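Local coordinates for DNA-damage inducible protein DDI1-like protein (Leishmania major, PDB 5YQ8) that acts as an aspartic protease, this chain being the retroviral protease-like domain of a DNA damage-inducible protein, at residues Met30-Ala35 with Gly39-Val44; Val46-Val51 with Arg63-Pro68; Leu6-Thr11 with Leu90-Asp95. One frame throughout, in Å; residues are numbered along the deposited sequence.

Contact 1 of 3, residues Met30-Ala35 with Gly39-Val44; sequences MNKRTA and GLMRLV
Ala35 meets Leu40 and Met41 in a helix C-cap contact, where the chain leaving helix 32-37 turns back against it beside the main sheet. The central link is a backbone bond: Leu40 N donates to Ala35 O at 2.7 Å, nearly straight at 166°. Gly39 N lies at a similar distance from the same oxygen, but its angle is too poor for a hydrogen bond.

Gly39, the first residue to leave the helix, has positive phi, and two backbone bonds run back into the last turn, a Schellman motif; Leu40 N to Ala35 O spans five residues. Its usual apolar partner to the backbone bond is present as well, since Ala35 CB rests on Leu40 CB at 3.7 Å. Met41 adds a second apolar touch on the same methyl. Bends at chi2 and chi3 fold its chain back toward the helix and set CE 3.4 Å from Ala35 CB, tighter than ordinary carbon contact, while CE also lies near Lys32 O. At the other end of Leu40's side chain, CD1 meets Met30 SD at 3.7 Å, the two side chains crossing at about a right angle. Met30, in strand 29-31, sends its chain out with CG anti to the backbone N (chi1 167°) and bends at the last torsion.

The opposite helix end is capped too. Asn31 occupies the N-cap, and its OD1 takes Thr34 N from above the carbonyl plane, 3.1 Å away, and Thr34 OG1 on an in-plane lone pair. Two donors thus grip one oxygen, and ND2 of the same amide bonds to Gln86 O and Asp89 OD1, so the group's rotation is fixed from both ends. Leu40 further packs on Ile64 and Thr67 of strand 62-71 and on Ile12 of strand 7-12, while Met30 reaches Phe80 of strand 74-83.

Contact 2 of 3, residues Val46-Val51 with Arg63-Pro68; sequences VRMRGV and RIHMTP
Met48 makes the whole of the close contact with strand 62-71; the touches are apolar packing and an oblique sulfur-aromatic approach, and no hydrogen bond joins the two segments. Its CG lies 4.1 Å from Arg63 CB, with SD only slightly farther from that same carbon, so the thioether runs over the root of the arginine rather than its charged end. Chi1 of 47° wedges CG between the backbone N and the carbonyl carbon, and two further bends along the chain carry CE round to the histidine.

The aromatic part is an edge approach. Met48 CE reaches His65 CE1 at 3.9 Å, close to the ring plane, and SD stands 5.4 Å from the ring centroid, not over a face.

Polar bonds fix the turn of the imidazole. Arg63 NH1 donates to His65 ND1 at 3.0 Å, close to both the ring plane and the guanidinium plane, while Arg63 O lies over the centre of one ring face. Because ND1 accepts, NE2 probably carries the proton in its bond to Asp45 OD2, an oxygen that also forms a salt bridge with Arg47 NE.

The contact is a surface one: residues 46-51, with a type II turn from Met48 to Val51, belong to the long connection from helix 32-37 to strand 62-71, an outermost sheet strand within this chain that is paired with strand 74-83.

Contact 3 of 3, residues Leu6-Thr11 with Leu90-Asp95; sequences LYVPCT and LIIGLD
Val8 packs on Ile92 and Cys10 on Leu90 in the buried interior of the retropepsin fold, close to the centre of the chain. Strands 7-12 and 90-92 are not paired: strand 15-21 lies between them in the mixed sheet, and no hydrogen bond links the two segments. They meet through alternate side chains alone.

Val8 meets Ile92 branch to tip. The touching branch is CG2, which sits between the backbone N and the carbonyl carbon of Val8, while CG1 takes the place anti to the carbonyl carbon. Ile92 answers with its longer arm: CG1 leaves beside the backbone N, and the outer bond is fully extended (chi2 -177°), driving CD1 straight out to the valine. The two side chains cross at about a right angle.

Cys10 and Leu90 form the looser pair. Chi1 of 60° swings the cysteine sulfur between its own N and carbonyl carbon, on the side of the leucine. In Leu90, CG is anti to the backbone N (chi1 -176°), and the branching beyond it presents CD2 to SG at 4.3 Å. On either segment the two contributing atoms are similarly spaced: Val8 CG2 and Cys10 SG are 5.8 Å apart, Leu90 CD2 and Ile92 CD1 5.9 Å.

Ile91, Ile92 and Gly93 follow the hydrophobic-hydrophobic-glycine pattern of aspartic proteases. Gly93 is the N-cap of helix 94-99; its N bonds to Ser28 OG, and Asp95 OD2 bonds to Ser28 N, tying the helix start to the chain just before strand 29-31. Leu94 packs on Thr4 of the second subunit, and Leu6 on Lys98 of that subunit. Within the core, the closest approach between the two segments' side chains is Val8 CG2 to Ile92 CD1, at 4.0 Å.

How the contacts relate
All three contacts reach the same mixed sheet, and along the chain contacts 1 and 2 follow one another inside the loop closed by contact 3. Contacts 1 and 2, with centres 10 Å apart, share an apolar seam: Leu40 CB lies 3.6 Å from Ile64 CD1, and Val44 CG2 3.8 Å from Ile64 CG1. Contact 1 also joins contact 3, centres 15 Å apart, through Met30 CE and Leu90 CD1 at 3.7 Å. Contacts 2 and 3 do not touch. Contact 3 is nearest the catalytic centre: the side chain of Ile92 lies about 7 Å from that of Asp22, the probable active-site aspartate, whereas contacts 1 and 2 lie away from it.

Contact 1 of 3, residues Met30-Ala35 with Gly39-Val44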
ATOM      1  N   MET A  30      -4.445  11.659   8.762  1.00 12.51           N
ATOM      2  CA  MET A  30      -3.547  12.151   9.766  1.00 12.72           C
ATOM      3  C   MET A  30      -4.198  12.052  11.125  1.00 12.58           C
ATOM      4  O   MET A  30      -5.398  12.381  11.258  1.00 11.89           O
ATOM      5  CB  MET A  30      -3.235  13.625   9.461  1.00 12.14           C
ATOM      6  CG  MET A  30      -2.566  14.361  10.587  1.00 12.31           C
ATOM      7  SD  MET A  30      -2.104  16.031  10.082  1.00 11.88           S
ATOM      8  CE  MET A  30      -0.819  15.763   8.910  1.00 11.63           C
ATOM      9  N   ASN A  31      -3.430  11.682  12.146  1.00 13.05           N
ATOM     10  CA  ASN A  31      -4.040  11.562  13.483  1.00 13.93           C
ATOM     11  C   ASN A  31      -4.242  12.926  14.099  1.00 13.32           C
ATOM     12  O   ASN A  31      -3.624  13.879  13.676  1.00 12.67           O
ATOM     13  CB  ASN A  31      -3.306  10.568  14.402  1.00 15.29           C
ATOM     14  CG  ASN A  31      -1.862  10.897  14.575  1.00 17.24           C
ATOM     15  OD1 ASN A  31      -1.408  11.946  14.091  1.00 21.11           O
ATOM     16  ND2 ASN A  31      -1.096   9.991  15.190  1.00 16.44           N
ATOM     17  N   LYS A  32      -5.155  13.039  15.049  1.00 13.79           N
ATOM     18  CA  LYS A  32      -5.457  14.315  15.719  1.00 14.99           C
ATOM     19  C   LYS A  32      -4.232  14.935  16.360  1.00 15.48           C
ATOM     20  O   LYS A  32      -4.040  16.160  16.292  1.00 16.10           O
ATOM     21  CB  LYS A  32      -6.539  14.143  16.790  1.00 15.90           C
ATOM     22  CG  LYS A  32      -6.874  15.440  17.540  1.00 17.31           C
ATOM     23  CD  LYS A  32      -8.143  15.334  18.366  1.00 18.50           C
ATOM     24  CE  LYS A  32      -8.394  16.603  19.177  1.00 18.91           C
ATOM     25  NZ  LYS A  32      -9.821  16.583  19.680  1.00 19.03           N
ATOM     26  N   ARG A  33      -3.388  14.070  16.924  1.00 16.44           N
ATOM     27  CA  ARG A  33      -2.242  14.483  17.694  1.00 17.16           C
ATOM     28  C   ARG A  33      -1.299  15.201  16.793  1.00 17.08           C
ATOM     29  O   ARG A  33      -0.698  16.204  17.231  1.00 17.11           O
ATOM     30  CB  ARG A  33      -1.532  13.269  18.346  1.00 17.94           C
ATOM     31  CG  ARG A  33      -0.326  13.647  19.231  1.00 19.03           C
ATOM     32  CD  ARG A  33       0.169  12.445  20.051  1.00 19.24           C
ATOM     33  NE  ARG A  33      -0.164  11.191  19.352  1.00 18.04           N
ATOM     34  CZ  ARG A  33       0.605  10.568  18.460  1.00 19.53           C
ATOM     35  NH1 ARG A  33       1.822  11.041  18.158  1.00 19.39           N
ATOM     36  NH2 ARG A  33       0.167   9.426  17.873  1.00 19.50           N
ATOM     37  N   THR A  34      -1.132  14.701  15.558  1.00 18.12           N
ATOM     38  CA  THR A  34      -0.159  15.297  14.616  1.00 17.76           C
ATOM     39  C   THR A  34      -0.612  16.668  14.135  1.00 16.07           C
ATOM     40  O   THR A  34       0.166  17.646  14.148  1.00 17.88           O
ATOM     41  CB  THR A  34       0.071  14.393  13.444  1.00 18.61           C
ATOM     42  OG1 THR A  34       0.758  13.253  13.945  1.00 20.51           O
ATOM     43  CG2 THR A  34       0.989  15.081  12.385  1.00 20.68           C
ATOM     44  N   ALA A  35      -1.857  16.753  13.721  1.00 14.62           N
ATOM     45  CA  ALA A  35      -2.398  18.019  13.248  1.00 14.12           C
ATOM     46  C   ALA A  35      -2.390  19.033  14.384  1.00 14.98           C
ATOM     47  O   ALA A  35      -2.108  20.194  14.167  1.00 14.16           O
ATOM     48  CB  ALA A  35      -3.782  17.817  12.677  1.00 13.46           C
ATOM     49  N   GLY A  39      -0.283  22.353  14.323  1.00 18.00           N
ATOM     50  CA  GLY A  39      -1.094  23.557  14.366  1.00 17.88           C
ATOM     51  C   GLY A  39      -2.174  23.619  13.272  1.00 18.75           C
ATOM     52  O   GLY A  39      -2.437  24.676  12.764  1.00 17.59           O
ATOM     53  N   LEU A  40      -2.801  22.490  12.949  1.00 18.25           N
ATOM     54  CA  LEU A  40      -3.722  22.338  11.831  1.00 17.39           C
ATOM     55  C   LEU A  40      -5.180  22.170  12.225  1.00 17.18           C
ATOM     56  O   LEU A  40      -6.032  21.941  11.363  1.00 17.26           O
ATOM     57  CB  LEU A  40      -3.317  21.095  11.018  1.00 17.62           C
ATOM     58  CG  LEU A  40      -1.911  21.024  10.471  1.00 17.87           C
ATOM     59  CD1 LEU A  40      -1.730  19.733   9.723  1.00 17.36           C
ATOM     60  CD2 LEU A  40      -1.679  22.225   9.554  1.00 18.82           C
ATOM     61  N   MET A  41      -5.510  22.307  13.500  1.00 17.45           N
ATOM     62  CA  MET A  41      -6.907  22.161  13.935  1.00 16.26           C
ATOM     63  C   MET A  41      -7.791  23.254  13.425  1.00 16.03           C
ATOM     64  O   MET A  41      -8.960  23.002  13.085  1.00 13.04           O
ATOM     65  CB  MET A  41      -6.988  22.136  15.442  1.00 18.07           C
ATOM     66  CG  MET A  41      -6.308  20.915  16.033  1.00 18.26           C
ATOM     67  SD  MET A  41      -7.306  19.496  15.736  1.00 18.55           S
ATOM     68  CE  MET A  41      -6.547  18.694  14.359  1.00 18.34           C
ATOM     69  N   ARG A  42      -7.251  24.474  13.354  1.00 16.50           N
ATOM     70  CA  ARG A  42      -8.011  25.595  12.835  1.00 17.43           C
ATOM     71  C   ARG A  42      -8.430  25.366  11.351  1.00 17.84           C
ATOM     72  O   ARG A  42      -9.405  25.934  10.876  1.00 19.00           O
ATOM     73  CB  ARG A  42      -7.185  26.861  12.975  1.00 17.94           C
ATOM     74  CG  ARG A  42      -8.004  28.106  12.799  1.00 19.42           C
ATOM     75  CD  ARG A  42      -7.879  28.755  11.449  1.00 20.30           C
ATOM     76  NE  ARG A  42      -6.516  29.016  11.000  1.00 19.79           N
ATOM     77  CZ  ARG A  42      -6.246  29.402   9.756  1.00 20.94           C
ATOM     78  NH1 ARG A  42      -7.251  29.542   8.870  1.00 20.01           N
ATOM     79  NH2 ARG A  42      -4.972  29.635   9.376  1.00 22.48           N
ATOM     80  N   LEU A  43      -7.632  24.589  10.633  1.00 18.17           N
ATOM     81  CA  LEU A  43      -7.898  24.224   9.239  1.00 18.35           C
ATOM     82  C   LEU A  43      -8.848  23.039   9.081  1.00 17.68           C
ATOM     83  O   LEU A  43      -9.283  22.769   7.962  1.00 17.06           O
ATOM     84  CB  LEU A  43      -6.562  23.914   8.539  1.00 18.46           C
ATOM     85  CG  LEU A  43      -5.611  25.084   8.276  1.00 19.19           C
ATOM     86  CD1 LEU A  43      -4.399  24.617   7.481  1.00 19.55           C
ATOM     87  CD2 LEU A  43      -6.358  26.159   7.493  1.00 19.41           C
ATOM     88  N   VAL A  44      -9.139  22.325  10.170  1.00 17.11           N
ATOM     89  CA  VAL A  44      -9.963  21.150  10.088  1.00 18.02           C
ATOM     90  C   VAL A  44     -11.410  21.559   9.879  1.00 19.33           C
ATOM     91  O   VAL A  44     -12.022  22.144  10.780  1.00 19.22           O
ATOM     92  CB  VAL A  44      -9.801  20.238  11.316  1.00 17.76           C
ATOM     93  CG1 VAL A  44     -10.796  19.059  11.254  1.00 17.04           C
ATOM     94  CG2 VAL A  44      -8.355  19.751  11.371  1.00 17.45           C
TER

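Contact 2 of 3, residues Val46-Val51 with Arg63-Pro68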
ATOM      1  N   VAL A  46     -15.095  20.775   9.930  1.00 22.75           N
ATOM      2  CA  VAL A  46     -15.766  19.778  10.790  1.00 24.96           C
ATOM      3  C   VAL A  46     -17.159  19.481  10.253  1.00 27.59           C
ATOM      4  O   VAL A  46     -18.008  19.057  10.994  1.00 26.41           O
ATOM      5  CB  VAL A  46     -15.909  20.258  12.259  1.00 24.95           C
ATOM      6  CG1 VAL A  46     -14.594  20.226  12.997  1.00 25.64           C
ATOM      7  CG2 VAL A  46     -16.455  21.677  12.292  1.00 26.10           C
ATOM      8  N   ARG A  47     -17.393  19.682   8.954  1.00 31.34           N
ATOM      9  CA  ARG A  47     -18.721  19.468   8.384  1.00 32.11           C
ATOM     10  C   ARG A  47     -18.977  18.025   8.066  1.00 33.11           C
ATOM     11  O   ARG A  47     -20.102  17.614   7.928  1.00 34.35           O
ATOM     12  CB  ARG A  47     -18.922  20.315   7.136  1.00 31.70           C
ATOM     13  CG  ARG A  47     -19.019  21.800   7.444  1.00 31.01           C
ATOM     14  CD  ARG A  47     -19.357  22.558   6.185  1.00 30.95           C
ATOM     15  NE  ARG A  47     -18.328  22.428   5.178  1.00 31.44           N
ATOM     16  CZ  ARG A  47     -18.388  22.923   3.940  1.00 32.37           C
ATOM     17  NH1 ARG A  47     -19.479  23.571   3.493  1.00 31.08           N
ATOM     18  NH2 ARG A  47     -17.351  22.722   3.111  1.00 30.12           N
ATOM     19  N   MET A  48     -17.924  17.252   7.944  1.00 36.67           N
ATOM     20  CA  MET A  48     -18.017  15.855   7.550  1.00 35.37           C
ATOM     21  C   MET A  48     -17.637  14.928   8.731  1.00 36.86           C
ATOM     22  O   MET A  48     -17.136  13.837   8.481  1.00 39.10           O
ATOM     23  CB  MET A  48     -17.072  15.645   6.348  1.00 34.85           C
ATOM     24  CG  MET A  48     -15.644  16.240   6.512  1.00 34.74           C
ATOM     25  SD  MET A  48     -15.551  18.042   6.226  1.00 37.68           S
ATOM     26  CE  MET A  48     -16.153  18.238   4.544  1.00 34.50           C
ATOM     27  N   ARG A  49     -17.815  15.363   9.992  1.00 33.01           N
ATOM     28  CA  ARG A  49     -17.513  14.493  11.167  1.00 33.05           C
ATOM     29  C   ARG A  49     -18.501  13.366  11.274  1.00 33.75           C
ATOM     30  O   ARG A  49     -19.675  13.537  10.966  1.00 40.79           O
ATOM     31  CB  ARG A  49     -17.489  15.251  12.504  1.00 32.19           C
ATOM     32  CG  ARG A  49     -18.715  16.135  12.802  1.00 29.70           C
ATOM     33  CD  ARG A  49     -18.505  17.107  13.953  1.00 27.71           C
ATOM     34  NE  ARG A  49     -19.514  18.161  13.941  1.00 25.30           N
ATOM     35  CZ  ARG A  49     -19.509  19.213  14.737  1.00 25.56           C
ATOM     36  NH1 ARG A  49     -18.591  19.368  15.683  1.00 25.06           N
ATOM     37  NH2 ARG A  49     -20.463  20.113  14.611  1.00 28.04           N
ATOM     38  N   GLY A  50     -18.028  12.217  11.731  1.00 34.86           N
ATOM     39  CA  GLY A  50     -18.865  11.004  11.875  1.00 35.02           C
ATOM     40  C   GLY A  50     -19.105  10.181  10.613  1.00 35.85           C
ATOM     41  O   GLY A  50     -19.675   9.106  10.687  1.00 36.82           O
ATOM     42  N   VAL A  51     -18.695  10.664   9.445  1.00 38.86           N
ATOM     43  CA  VAL A  51     -18.780   9.833   8.233  1.00 39.51           C
ATOM     44  C   VAL A  51     -17.708   8.711   8.227  1.00 43.24           C
ATOM     45  O   VAL A  51     -16.729   8.774   8.971  1.00 44.39           O
ATOM     46  CB  VAL A  51     -18.707  10.669   6.938  1.00 38.91           C
ATOM     47  CG1 VAL A  51     -19.843  11.685   6.864  1.00 35.93           C
ATOM     48  CG2 VAL A  51     -17.316  11.299   6.772  1.00 39.97           C
ATOM     49  N   ARG A  63     -11.791  16.918   7.685  1.00 17.25           N
ATOM     50  CA  ARG A  63     -10.933  16.810   6.536  1.00 16.45           C
ATOM     51  C   ARG A  63     -10.153  18.081   6.326  1.00 14.76           C
ATOM     52  O   ARG A  63     -10.756  19.131   6.365  1.00 14.58           O
ATOM     53  CB  ARG A  63     -11.764  16.518   5.307  1.00 16.85           C
ATOM     54  CG  ARG A  63     -10.958  16.129   4.057  1.00 17.14           C
ATOM     55  CD  ARG A  63     -11.855  15.864   2.863  1.00 18.10           C
ATOM     56  NE  ARG A  63     -11.095  15.317   1.737  1.00 18.21           N
ATOM     57  CZ  ARG A  63     -10.586  16.003   0.702  1.00 19.16           C
ATOM     58  NH1 ARG A  63     -10.766  17.320   0.549  1.00 18.37           N
ATOM     59  NH2 ARG A  63      -9.885  15.348  -0.239  1.00 21.49           N
ATOM     60  N   ILE A  64      -8.845  17.993   6.057  1.00 13.21           N
ATOM     61  CA  ILE A  64      -8.003  19.178   5.828  1.00 12.51           C
ATOM     62  C   ILE A  64      -7.900  19.245   4.320  1.00 13.05           C
ATOM     63  O   ILE A  64      -7.342  18.359   3.658  1.00 13.24           O
ATOM     64  CB  ILE A  64      -6.663  19.026   6.520  1.00 12.60           C
ATOM     65  CG1 ILE A  64      -6.778  19.401   7.984  1.00 12.32           C
ATOM     66  CG2 ILE A  64      -5.608  19.932   5.946  1.00 13.08           C
ATOM     67  CD1 ILE A  64      -5.540  19.239   8.834  1.00 12.23           C
ATOM     68  N   HIS A  65      -8.476  20.276   3.728  1.00 13.25           N
ATOM     69  CA  HIS A  65      -8.641  20.279   2.243  1.00 13.43           C
ATOM     70  C   HIS A  65      -7.369  20.666   1.520  1.00 12.61           C
ATOM     71  O   HIS A  65      -7.160  20.311   0.381  1.00 12.57           O
ATOM     72  CB  HIS A  65      -9.803  21.188   1.816  1.00 14.26           C
ATOM     73  CG  HIS A  65     -11.091  20.820   2.455  1.00 14.02           C
ATOM     74  ND1 HIS A  65     -11.639  19.569   2.348  1.00 15.98           N
ATOM     75  CD2 HIS A  65     -11.931  21.537   3.231  1.00 14.68           C
ATOM     76  CE1 HIS A  65     -12.797  19.547   2.993  1.00 16.50           C
ATOM     77  NE2 HIS A  65     -12.986  20.725   3.555  1.00 14.84           N
ATOM     78  N   MET A  66      -6.525  21.408   2.212  1.00 12.11           N
ATOM     79  CA  MET A  66      -5.231  21.844   1.688  1.00 11.97           C
ATOM     80  C   MET A  66      -4.377  22.315   2.832  1.00 12.01           C
ATOM     81  O   MET A  66      -4.787  23.176   3.579  1.00 12.28           O
ATOM     82  CB  MET A  66      -5.334  22.961   0.653  1.00 12.00           C
ATOM     83  CG  MET A  66      -3.993  23.291   0.004  1.00 11.71           C
ATOM     84  SD  MET A  66      -3.150  24.523   0.944  1.00 10.90           S
ATOM     85  CE  MET A  66      -1.745  24.851  -0.034  1.00 11.93           C
ATOM     86  N   THR A  67      -3.239  21.646   3.006  1.00 12.32           N
ATOM     87  CA  THR A  67      -2.176  22.092   3.856  1.00 12.39           C
ATOM     88  C   THR A  67      -0.871  21.873   3.112  1.00 12.30           C
ATOM     89  O   THR A  67      -0.653  20.818   2.514  1.00 11.98           O
ATOM     90  CB  THR A  67      -2.148  21.343   5.209  1.00 12.92           C
ATOM     91  OG1 THR A  67      -1.051  21.817   6.034  1.00 13.15           O
ATOM     92  CG2 THR A  67      -2.017  19.867   5.038  1.00 12.53           C
ATOM     93  N   PRO A  68       0.015  22.830   3.192  1.00 12.25           N
ATOM     94  CA  PRO A  68       1.349  22.572   2.621  1.00 12.54           C
ATOM     95  C   PRO A  68       2.217  21.568   3.412  1.00 11.73           C
ATOM     96  O   PRO A  68       2.312  21.619   4.617  1.00 11.99           O
ATOM     97  CB  PRO A  68       1.996  23.965   2.575  1.00 12.34           C
ATOM     98  CG  PRO A  68       0.869  24.910   2.889  1.00 12.28           C
ATOM     99  CD  PRO A  68      -0.078  24.178   3.753  1.00 12.25           C
TER

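Contact 3 of 3, residues Leu6-Thr11 with Leu90-Asp95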
ATOM      1  N   LEU A   6       7.184   1.090   4.417  1.00 10.08           N
ATOM      2  CA  LEU A   6       7.693   2.307   3.727  1.00  9.44           C
ATOM      3  C   LEU A   6       7.241   3.564   4.459  1.00  9.17           C
ATOM      4  O   LEU A   6       6.053   3.832   4.536  1.00  8.58           O
ATOM      5  CB  LEU A   6       7.196   2.412   2.270  1.00  8.93           C
ATOM      6  CG  LEU A   6       7.495   1.217   1.386  1.00  8.98           C
ATOM      7  CD1 LEU A   6       7.091   1.486  -0.085  1.00  8.50           C
ATOM      8  CD2 LEU A   6       9.004   0.848   1.493  1.00  9.19           C
ATOM      9  N   TYR A   7       8.206   4.306   5.000  1.00  9.44           N
ATOM     10  CA  TYR A   7       7.983   5.650   5.542  1.00  9.46           C
ATOM     11  C   TYR A   7       8.930   6.660   4.910  1.00  8.79           C
ATOM     12  O   TYR A   7      10.038   6.347   4.613  1.00 10.18           O
ATOM     13  CB  TYR A   7       8.166   5.666   7.044  1.00  9.56           C
ATOM     14  CG  TYR A   7       7.106   4.917   7.798  1.00 10.14           C
ATOM     15  CD1 TYR A   7       7.131   3.502   7.920  1.00 10.05           C
ATOM     16  CD2 TYR A   7       6.126   5.611   8.489  1.00 10.29           C
ATOM     17  CE1 TYR A   7       6.142   2.849   8.609  1.00 10.11           C
ATOM     18  CE2 TYR A   7       5.153   4.943   9.219  1.00 10.41           C
ATOM     19  CZ  TYR A   7       5.147   3.592   9.252  1.00 10.24           C
ATOM     20  OH  TYR A   7       4.188   3.050   9.993  1.00  9.94           O
ATOM     21  N   VAL A   8       8.442   7.851   4.663  1.00  7.97           N
ATOM     22  CA  VAL A   8       9.253   8.982   4.329  1.00  7.51           C
ATOM     23  C   VAL A   8       9.124  10.090   5.355  1.00  7.07           C
ATOM     24  O   VAL A   8       8.046  10.296   5.937  1.00  6.52           O
ATOM     25  CB  VAL A   8       8.920   9.486   2.950  1.00  7.69           C
ATOM     26  CG1 VAL A   8       9.367   8.477   1.901  1.00  7.73           C
ATOM     27  CG2 VAL A   8       7.431   9.857   2.819  1.00  7.92           C
ATOM     28  N   PRO A   9      10.234  10.825   5.580  1.00  7.30           N
ATOM     29  CA  PRO A   9      10.097  12.033   6.402  1.00  7.66           C
ATOM     30  C   PRO A   9       9.595  13.239   5.588  1.00  8.13           C
ATOM     31  O   PRO A   9       9.674  13.263   4.380  1.00  9.67           O
ATOM     32  CB  PRO A   9      11.496  12.256   6.909  1.00  7.55           C
ATOM     33  CG  PRO A   9      12.365  11.725   5.719  1.00  7.70           C
ATOM     34  CD  PRO A   9      11.623  10.598   5.124  1.00  7.18           C
ATOM     35  N   CYS A  10       9.040  14.217   6.275  1.00  8.60           N
ATOM     36  CA  CYS A  10       8.599  15.474   5.707  1.00  9.14           C
ATOM     37  C   CYS A  10       8.306  16.461   6.832  1.00  9.43           C
ATOM     38  O   CYS A  10       8.328  16.107   7.995  1.00  9.76           O
ATOM     39  CB  CYS A  10       7.298  15.266   4.896  1.00  9.29           C
ATOM     40  SG  CYS A  10       5.837  14.620   5.780  1.00  9.04           S
ATOM     41  N   THR A  11       7.947  17.694   6.480  1.00 10.02           N
ATOM     42  CA  THR A  11       7.614  18.727   7.478  1.00  9.91           C
ATOM     43  C   THR A  11       6.303  19.437   7.101  1.00 10.89           C
ATOM     44  O   THR A  11       6.093  19.774   5.960  1.00 11.16           O
ATOM     45  CB  THR A  11       8.742  19.803   7.601  1.00  9.40           C
ATOM     46  OG1 THR A  11       8.928  20.496   6.354  1.00  8.48           O
ATOM     47  CG2 THR A  11      10.031  19.190   7.984  1.00  8.92           C
ATOM     48  N   LEU A  90       0.787   9.883   9.915  1.00 12.77           N
ATOM     49  CA  LEU A  90       0.367  10.337   8.633  1.00 11.64           C
ATOM     50  C   LEU A  90       0.520   9.198   7.670  1.00 11.31           C
ATOM     51  O   LEU A  90       1.596   8.519   7.630  1.00 11.57           O
ATOM     52  CB  LEU A  90       1.249  11.526   8.203  1.00 11.83           C
ATOM     53  CG  LEU A  90       0.897  12.205   6.901  1.00 12.12           C
ATOM     54  CD1 LEU A  90      -0.548  12.664   6.858  1.00 12.43           C
ATOM     55  CD2 LEU A  90       1.830  13.382   6.699  1.00 12.46           C
ATOM     56  N   ILE A  91      -0.544   8.996   6.890  1.00  9.77           N
ATOM     57  CA  ILE A  91      -0.601   8.040   5.846  1.00  9.26           C
ATOM     58  C   ILE A  91      -0.749   8.778   4.493  1.00  8.96           C
ATOM     59  O   ILE A  91      -1.731   9.560   4.289  1.00  8.99           O
ATOM     60  CB  ILE A  91      -1.768   7.078   6.069  1.00  9.29           C
ATOM     61  CG1 ILE A  91      -1.663   6.525   7.491  1.00  9.55           C
ATOM     62  CG2 ILE A  91      -1.669   5.963   5.077  1.00  8.97           C
ATOM     63  CD1 ILE A  91      -2.762   5.611   7.927  1.00 10.09           C
ATOM     64  N   ILE A  92       0.244   8.558   3.614  1.00  7.99           N
ATOM     65  CA  ILE A  92       0.175   8.938   2.237  1.00  7.68           C
ATOM     66  C   ILE A  92      -0.604   7.848   1.480  1.00  7.83           C
ATOM     67  O   ILE A  92      -0.097   6.765   1.252  1.00  7.32           O
ATOM     68  CB  ILE A  92       1.560   9.110   1.676  1.00  7.71           C
ATOM     69  CG1 ILE A  92       2.250  10.249   2.396  1.00  7.61           C
ATOM     70  CG2 ILE A  92       1.501   9.464   0.182  1.00  7.95           C
ATOM     71  CD1 ILE A  92       3.625  10.530   1.854  1.00  7.97           C
ATOM     72  N   GLY A  93      -1.851   8.113   1.120  1.00  7.44           N
ATOM     73  CA  GLY A  93      -2.635   7.123   0.363  1.00  7.28           C
ATOM     74  C   GLY A  93      -2.490   7.257  -1.141  1.00  7.25           C
ATOM     75  O   GLY A  93      -1.782   8.127  -1.694  1.00  6.65           O
ATOM     76  N   LEU A  94      -3.227   6.403  -1.814  1.00  7.90           N
ATOM     77  CA  LEU A  94      -3.326   6.398  -3.264  1.00  8.52           C
ATOM     78  C   LEU A  94      -3.928   7.686  -3.867  1.00  9.31           C
ATOM     79  O   LEU A  94      -3.606   8.034  -4.952  1.00 10.74           O
ATOM     80  CB  LEU A  94      -4.135   5.157  -3.670  1.00  8.58           C
ATOM     81  CG  LEU A  94      -3.912   4.596  -5.077  1.00  8.73           C
ATOM     82  CD1 LEU A  94      -2.432   4.361  -5.296  1.00  8.52           C
ATOM     83  CD2 LEU A  94      -4.737   3.350  -5.276  1.00  8.62           C
ATOM     84  N   ASP A  95      -4.777   8.414  -3.180  1.00  9.80           N
ATOM     85  CA  ASP A  95      -5.161   9.737  -3.653  1.00 10.39           C
ATOM     86  C   ASP A  95      -3.977  10.692  -3.923  1.00 10.38           C
ATOM     87  O   ASP A  95      -3.870  11.307  -5.002  1.00 10.14           O
ATOM     88  CB  ASP A  95      -6.121  10.396  -2.645  1.00 11.57           C
ATOM     89  CG  ASP A  95      -5.832  10.001  -1.165  1.00 12.81           C
ATOM     90  OD1 ASP A  95      -5.089   8.978  -0.912  1.00 13.93           O
ATOM     91  OD2 ASP A  95      -6.419  10.671  -0.276  1.00 13.10           O
TER